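Local coordinates for tRNA (adenine(22)-N(1))-methyltransferase (Bacillus subtilis, PDB 6Q56), which catalyses the S-adenosyl-L-methionine-dependent methylation of adenine 22 of tRNA at N1, giving N(1)-methyladenosine, at residues A94-G97 against G98-A102; I124-V127 against H128-W132. The protein carries 2 engineered substitutions. One frame throughout, in Å; residues are numbered along the deposited sequence.

Contact 1 of 2, residues A94-G97 against G98-A102; sequences AGMG and GALIA
Met96 and Leu100 meet because their first torsions lead both side chains to the same flank of the turn between strand 90-96 and helix 98-107. Met96 places CG beside its backbone N and away from its carbonyl carbon (chi1 -55°), then runs extended; Leu100 swings CG to the far side from its own N (chi1 -178°), and the two chains cross obliquely. The touch is made by one branch: CD2 of Leu100 lies 3.7 Å from SD of Met96, with CG of Leu100 behind it, whereas beyond SD the methionine leads away from the helix. Nearer the backbone, CB of Met96 rests 3.9 Å from CG1 of Ile101, whose CD1 lies 4.0 Å from O of Met96 and from O of Gly97. Cutting Ile101 back to an alanine is likely to cost CB of Met96 its contact with CG1 and open a gap between the turn and Leu120 and Pro122 of strand 117-122, which the isoleucine also covers.

Gly97 occupies the N-cap position. Its O accepts the amide of Ile101 at 3.1 Å in a nearly straight bond (172°), the first i to i+4 bond of the helix, and CB of Leu100 lies 3.6 Å from that same oxygen. Before the cap, Gly95, at positive phi, turns the corner and gives its N to OE1 of Gln121. The strand and the helix, joined through the glycine cap, are the first two elements of a beta-alpha-beta unit ending in strand 117-122, within the Rossmann-like fold of class I methyltransferases.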
ATOM      1  N   ALA A  94      -4.783   3.489  -2.068  1.00 29.72           N
ATOM      2  CA  ALA A  94      -3.603   3.917  -2.792  1.00 28.25           C
ATOM      3  C   ALA A  94      -3.397   5.423  -2.801  1.00 28.09           C
ATOM      4  O   ALA A  94      -4.270   6.182  -2.430  1.00 28.05           O
ATOM      5  CB  ALA A  94      -3.678   3.401  -4.214  1.00 30.43           C
ATOM      6  N   GLY A  95      -2.214   5.832  -3.238  1.00 32.69           N
ATOM      7  CA  GLY A  95      -1.859   7.233  -3.308  1.00 29.17           C
ATOM      8  C   GLY A  95      -1.697   7.852  -1.938  1.00 28.15           C
ATOM      9  O   GLY A  95      -1.914   9.038  -1.757  1.00 34.13           O
ATOM     10  N   MET A  96      -1.303   7.036  -0.974  1.00 30.87           N
ATOM     11  CA  MET A  96      -1.091   7.493   0.386  1.00 25.05           C
ATOM     12  C   MET A  96       0.216   6.946   0.924  1.00 27.88           C
ATOM     13  O   MET A  96       0.808   6.039   0.354  1.00 27.23           O
ATOM     14  CB  MET A  96      -2.206   7.015   1.302  1.00 24.63           C
ATOM     15  CG  MET A  96      -3.606   7.380   0.866  1.00 32.68           C
ATOM     16  SD  MET A  96      -4.837   6.808   2.042  1.00 30.23           S
ATOM     17  CE  MET A  96      -6.299   6.866   1.029  1.00 30.57           C
ATOM     18  N   GLY A  97       0.654   7.511   2.037  1.00 29.77           N
ATOM     19  CA  GLY A  97       1.864   7.065   2.681  1.00 35.26           C
ATOM     20  C   GLY A  97       1.542   5.802   3.439  1.00 33.71           C
ATOM     21  O   GLY A  97       0.406   5.607   3.854  1.00 29.18           O
ATOM     22  N   GLY A  98       2.540   4.949   3.616  1.00 26.64           N
ATOM     23  CA  GLY A  98       2.372   3.700   4.331  1.00 30.48           C
ATOM     24  C   GLY A  98       1.823   3.898   5.726  1.00 33.36           C
ATOM     25  O   GLY A  98       0.994   3.131   6.182  1.00 30.17           O
ATOM     26  N   ALA A  99       2.287   4.941   6.398  1.00 27.16           N
ATOM     27  CA  ALA A  99       1.825   5.242   7.743  1.00 31.07           C
ATOM     28  C   ALA A  99       0.320   5.474   7.766  1.00 30.76           C
ATOM     29  O   ALA A  99      -0.376   4.942   8.611  1.00 34.61           O
ATOM     30  CB  ALA A  99       2.556   6.445   8.304  1.00 31.84           C
ATOM     31  N   LEU A 100      -0.176   6.273   6.834  1.00 31.70           N
ATOM     32  CA  LEU A 100      -1.601   6.565   6.772  1.00 39.19           C
ATOM     33  C   LEU A 100      -2.407   5.313   6.484  1.00 29.53           C
ATOM     34  O   LEU A 100      -3.402   5.058   7.131  1.00 29.72           O
ATOM     35  CB  LEU A 100      -1.898   7.619   5.714  1.00 34.49           C
ATOM     36  CG  LEU A 100      -3.369   8.022   5.603  1.00 34.40           C
ATOM     37  CD1 LEU A 100      -3.940   8.445   6.948  1.00 28.22           C
ATOM     38  CD2 LEU A 100      -3.524   9.132   4.584  1.00 32.80           C
ATOM     39  N   ILE A 101      -1.967   4.546   5.499  1.00 32.14           N
ATOM     40  CA  ILE A 101      -2.645   3.317   5.129  1.00 33.13           C
ATOM     41  C   ILE A 101      -2.737   2.406   6.341  1.00 31.09           C
ATOM     42  O   ILE A 101      -3.789   1.873   6.637  1.00 30.02           O
ATOM     43  CB  ILE A 101      -1.938   2.614   3.955  1.00 30.98           C
ATOM     44  CG1 ILE A 101      -2.141   3.415   2.669  1.00 32.49           C
ATOM     45  CG2 ILE A 101      -2.476   1.211   3.764  1.00 31.74           C
ATOM     46  CD1 ILE A 101      -1.379   2.890   1.480  1.00 29.13           C
ATOM     47  N   ALA A 102      -1.630   2.238   7.044  1.00 28.79           N
ATOM     48  CA  ALA A 102      -1.618   1.400   8.229  1.00 35.87           C
ATOM     49  C   ALA A 102      -2.572   1.976   9.274  1.00 36.19           C
ATOM     50  O   ALA A 102      -3.255   1.236   9.966  1.00 33.40           O
ATOM     51  CB  ALA A 102      -0.212   1.270   8.783  1.00 35.85           C
TER

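Contact 2 of 2, residues I124-V127 against H128-W132; sequences IHAV and HIREW. With NI (nickel (II) ion), chain E.
His125 and His128, three residues apart, clasp a nickel ion where a loop enters helix 127-135 of the Rossmann-like fold. The first shell within this site is ND1 of His125 at 1.7 Å from the metal, NE2 of His128 at 1.9 Å, and one water. The ND1 distance is short for nickel, and its exact value is doubtful. The rings lie side by side and point the same way, rim to rim with planes at 53°; the two ligating nitrogens face one metal rather than each other. The water sits at the edge of the His128 ring, in its plane. His128 turns CG beside its backbone N (chi1 -58°), which brings the ring back toward His125, and CG1 of Val127 lies over one of its faces.

Behind this pair, the first turn of the helix probably sets the spacing of the two rings. The amide of His128 makes a weak bond to O of His125, while O of Ala126 serves two donors: Arg130 N in its carbonyl plane, and Ile129 N, 2.9 Å away but well above that plane. Val127 O then takes the amide of Glu131. Farther out, the Arg130 guanidinium passes obliquely by the alanine methyl, its NE held by a salt bridge to Glu143 and its NH1 by O of Met176. Glu131 runs alongside Val127, bringing its OE2 to 3.8 Å from Val127 CG2.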
ATOM      1  N   ILE A 124       5.119   5.673   0.086  1.00 37.95           N
ATOM      2  CA  ILE A 124       6.326   5.514   0.836  1.00 34.16           C
ATOM      3  C   ILE A 124       6.010   4.821   2.153  1.00 33.90           C
ATOM      4  O   ILE A 124       4.888   4.863   2.674  1.00 31.71           O
ATOM      5  CB  ILE A 124       7.066   6.845   1.020  1.00 37.54           C
ATOM      6  CG1 ILE A 124       6.185   7.817   1.783  1.00 43.10           C
ATOM      7  CG2 ILE A 124       7.514   7.419  -0.332  1.00 53.21           C
ATOM      8  CD1 ILE A 124       6.848   9.140   2.065  1.00 63.00           C
ATOM      9  N   HIS A 125       7.044   4.169   2.655  1.00 34.80           N
ATOM     10  CA  HIS A 125       6.985   3.323   3.840  1.00 40.34           C
ATOM     11  C   HIS A 125       5.937   2.300   3.818  1.00 25.66           C
ATOM     12  O   HIS A 125       4.924   2.268   4.598  1.00 54.22           O
ATOM     13  CB  HIS A 125       6.862   4.016   5.075  1.00 37.69           C
ATOM     14  CG  HIS A 125       7.840   5.040   5.220  1.00 47.65           C
ATOM     15  ND1 HIS A 125       7.803   5.826   6.352  1.00 64.28           N
ATOM     16  CD2 HIS A 125       8.897   5.450   4.489  1.00 72.10           C
ATOM     17  CE1 HIS A 125       8.793   6.696   6.298  1.00 71.44           C
ATOM     18  NE2 HIS A 125       9.478   6.491   5.176  1.00 64.92           N
ATOM     19  N   ALA A 126       6.196   1.413   2.898  1.00 32.45           N
ATOM     20  CA  ALA A 126       5.334   0.345   2.804  1.00 30.15           C
ATOM     21  C   ALA A 126       5.516  -0.544   4.091  1.00 30.14           C
ATOM     22  O   ALA A 126       4.626  -1.327   4.435  1.00 30.27           O
ATOM     23  CB  ALA A 126       5.650  -0.534   1.594  1.00 27.92           C
ATOM     24  N   VAL A 127       6.666  -0.427   4.772  1.00 30.23           N
ATOM     25  CA  VAL A 127       6.953  -1.192   5.969  1.00 31.00           C
ATOM     26  C   VAL A 127       5.846  -1.088   7.022  1.00 35.41           C
ATOM     27  O   VAL A 127       5.516  -2.069   7.659  1.00 29.82           O
ATOM     28  CB  VAL A 127       8.302  -0.786   6.587  1.00 29.44           C
ATOM     29  CG1 VAL A 127       8.332   0.691   6.903  1.00 33.56           C
ATOM     30  CG2 VAL A 127       8.594  -1.615   7.820  1.00 28.50           C
ATOM     31  N   HIS A 128       5.283   0.099   7.202  1.00 32.18           N
ATOM     32  CA  HIS A 128       4.224   0.288   8.184  1.00 32.27           C
ATOM     33  C   HIS A 128       3.043  -0.627   7.884  1.00 34.71           C
ATOM     34  O   HIS A 128       2.357  -1.084   8.784  1.00 28.74           O
ATOM     35  CB  HIS A 128       3.749   1.739   8.206  1.00 24.14           C
ATOM     36  CG  HIS A 128       4.822   2.732   8.511  1.00 37.54           C
ATOM     37  ND1 HIS A 128       5.522   2.734   9.695  1.00 37.62           N
ATOM     38  CD2 HIS A 128       5.292   3.779   7.797  1.00 35.96           C
ATOM     39  CE1 HIS A 128       6.390   3.727   9.690  1.00 30.68           C
ATOM     40  NE2 HIS A 128       6.272   4.378   8.548  1.00 45.43           N
ATOM     41  N   ILE A 129       2.810  -0.878   6.605  1.00 33.71           N
ATOM     42  CA  ILE A 129       1.718  -1.727   6.182  1.00 29.27           C
ATOM     43  C   ILE A 129       2.039  -3.181   6.472  1.00 38.91           C
ATOM     44  O   ILE A 129       1.191  -3.920   6.945  1.00 29.20           O
ATOM     45  CB  ILE A 129       1.415  -1.555   4.688  1.00 30.07           C
ATOM     46  CG1 ILE A 129       0.959  -0.131   4.405  1.00 30.66           C
ATOM     47  CG2 ILE A 129       0.348  -2.526   4.242  1.00 30.24           C
ATOM     48  CD1 ILE A 129       0.650   0.122   2.956  1.00 31.53           C
ATOM     49  N   ARG A 130       3.269  -3.587   6.188  1.00 29.94           N
ATOM     50  CA  ARG A 130       3.677  -4.960   6.426  1.00 33.40           C
ATOM     51  C   ARG A 130       3.637  -5.285   7.915  1.00 34.79           C
ATOM     52  O   ARG A 130       3.223  -6.363   8.308  1.00 34.02           O
ATOM     53  CB  ARG A 130       5.056  -5.236   5.838  1.00 30.10           C
ATOM     54  CG  ARG A 130       5.074  -5.217   4.322  1.00 28.02           C
ATOM     55  CD  ARG A 130       6.402  -5.677   3.755  1.00 36.62           C
ATOM     56  NE  ARG A 130       6.518  -5.374   2.338  1.00 33.02           N
ATOM     57  CZ  ARG A 130       6.993  -4.235   1.856  1.00 33.98           C
ATOM     58  NH1 ARG A 130       7.399  -3.284   2.673  1.00 35.87           N
ATOM     59  NH2 ARG A 130       7.057  -4.048   0.557  1.00 34.54           N
ATOM     60  N   GLU A 131       4.058  -4.342   8.741  1.00 29.21           N
ATOM     61  CA  GLU A 131       4.046  -4.551  10.175  1.00 30.83           C
ATOM     62  C   GLU A 131       2.614  -4.725  10.653  1.00 33.14           C
ATOM     63  O   GLU A 131       2.329  -5.588  11.463  1.00 30.76           O
ATOM     64  CB  GLU A 131       4.733  -3.399  10.900  1.00 31.84           C
ATOM     65  CG  GLU A 131       6.240  -3.393  10.730  1.00 36.42           C
ATOM     66  CD  GLU A 131       6.916  -2.260  11.468  1.00 37.14           C
ATOM     67  OE1 GLU A 131       6.214  -1.363  11.938  1.00 40.86           O
ATOM     68  OE2 GLU A 131       8.152  -2.267  11.573  1.00 46.03           O
ATOM     69  N   TRP A 132       1.712  -3.902  10.139  1.00 36.56           N
ATOM     70  CA  TRP A 132       0.313  -3.992  10.516  1.00 34.83           C
ATOM     71  C   TRP A 132      -0.292  -5.303  10.030  1.00 30.06           C
ATOM     72  O   TRP A 132      -0.994  -5.969  10.764  1.00 34.77           O
ATOM     73  CB  TRP A 132      -0.481  -2.819   9.959  1.00 31.69           C
ATOM     74  CG  TRP A 132      -1.878  -2.832  10.416  1.00 32.34           C
ATOM     75  CD1 TRP A 132      -2.366  -2.282  11.551  1.00 33.05           C
ATOM     76  CD2 TRP A 132      -2.978  -3.456   9.766  1.00 31.09           C
ATOM     77  NE1 TRP A 132      -3.707  -2.511  11.647  1.00 37.65           N
ATOM     78  CE2 TRP A 132      -4.109  -3.235  10.560  1.00 33.09           C
ATOM     79  CE3 TRP A 132      -3.118  -4.178   8.585  1.00 32.95           C
ATOM     80  CZ2 TRP A 132      -5.360  -3.705  10.212  1.00 38.94           C
ATOM     81  CZ3 TRP A 132      -4.358  -4.643   8.243  1.00 36.75           C
ATOM     82  CH2 TRP A 132      -5.463  -4.406   9.051  1.00 35.09           C
TER
HETATM   83 NI    NI E 301       6.771   6.054   7.698  1.00 57.20          NI
HETATM   84  O   HOH W   1       7.922   6.332   9.168  1.00 69.11           O

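Contacts 1 and 2 are the same kind of event at successive strand-to-helix junctions of one sheet: each stands at the start of a helix, the first after strand 90-96, the second after strand 117-122. They are neighbours, probably joined by a backbone bond from Gly98 N to Ile124 O, and their helices pack through CG2 of Ile101 against CD1 of Ile129, at 3.4 Å. Both are partly buried, with these isoleucines in the interior and Leu100 and His125 at the surface. Their chemistry parts at the solvent side. Contact 1 is apolar apart from its glycine cap; contact 2 carries a metal on exposed His125 and partly exposed His128.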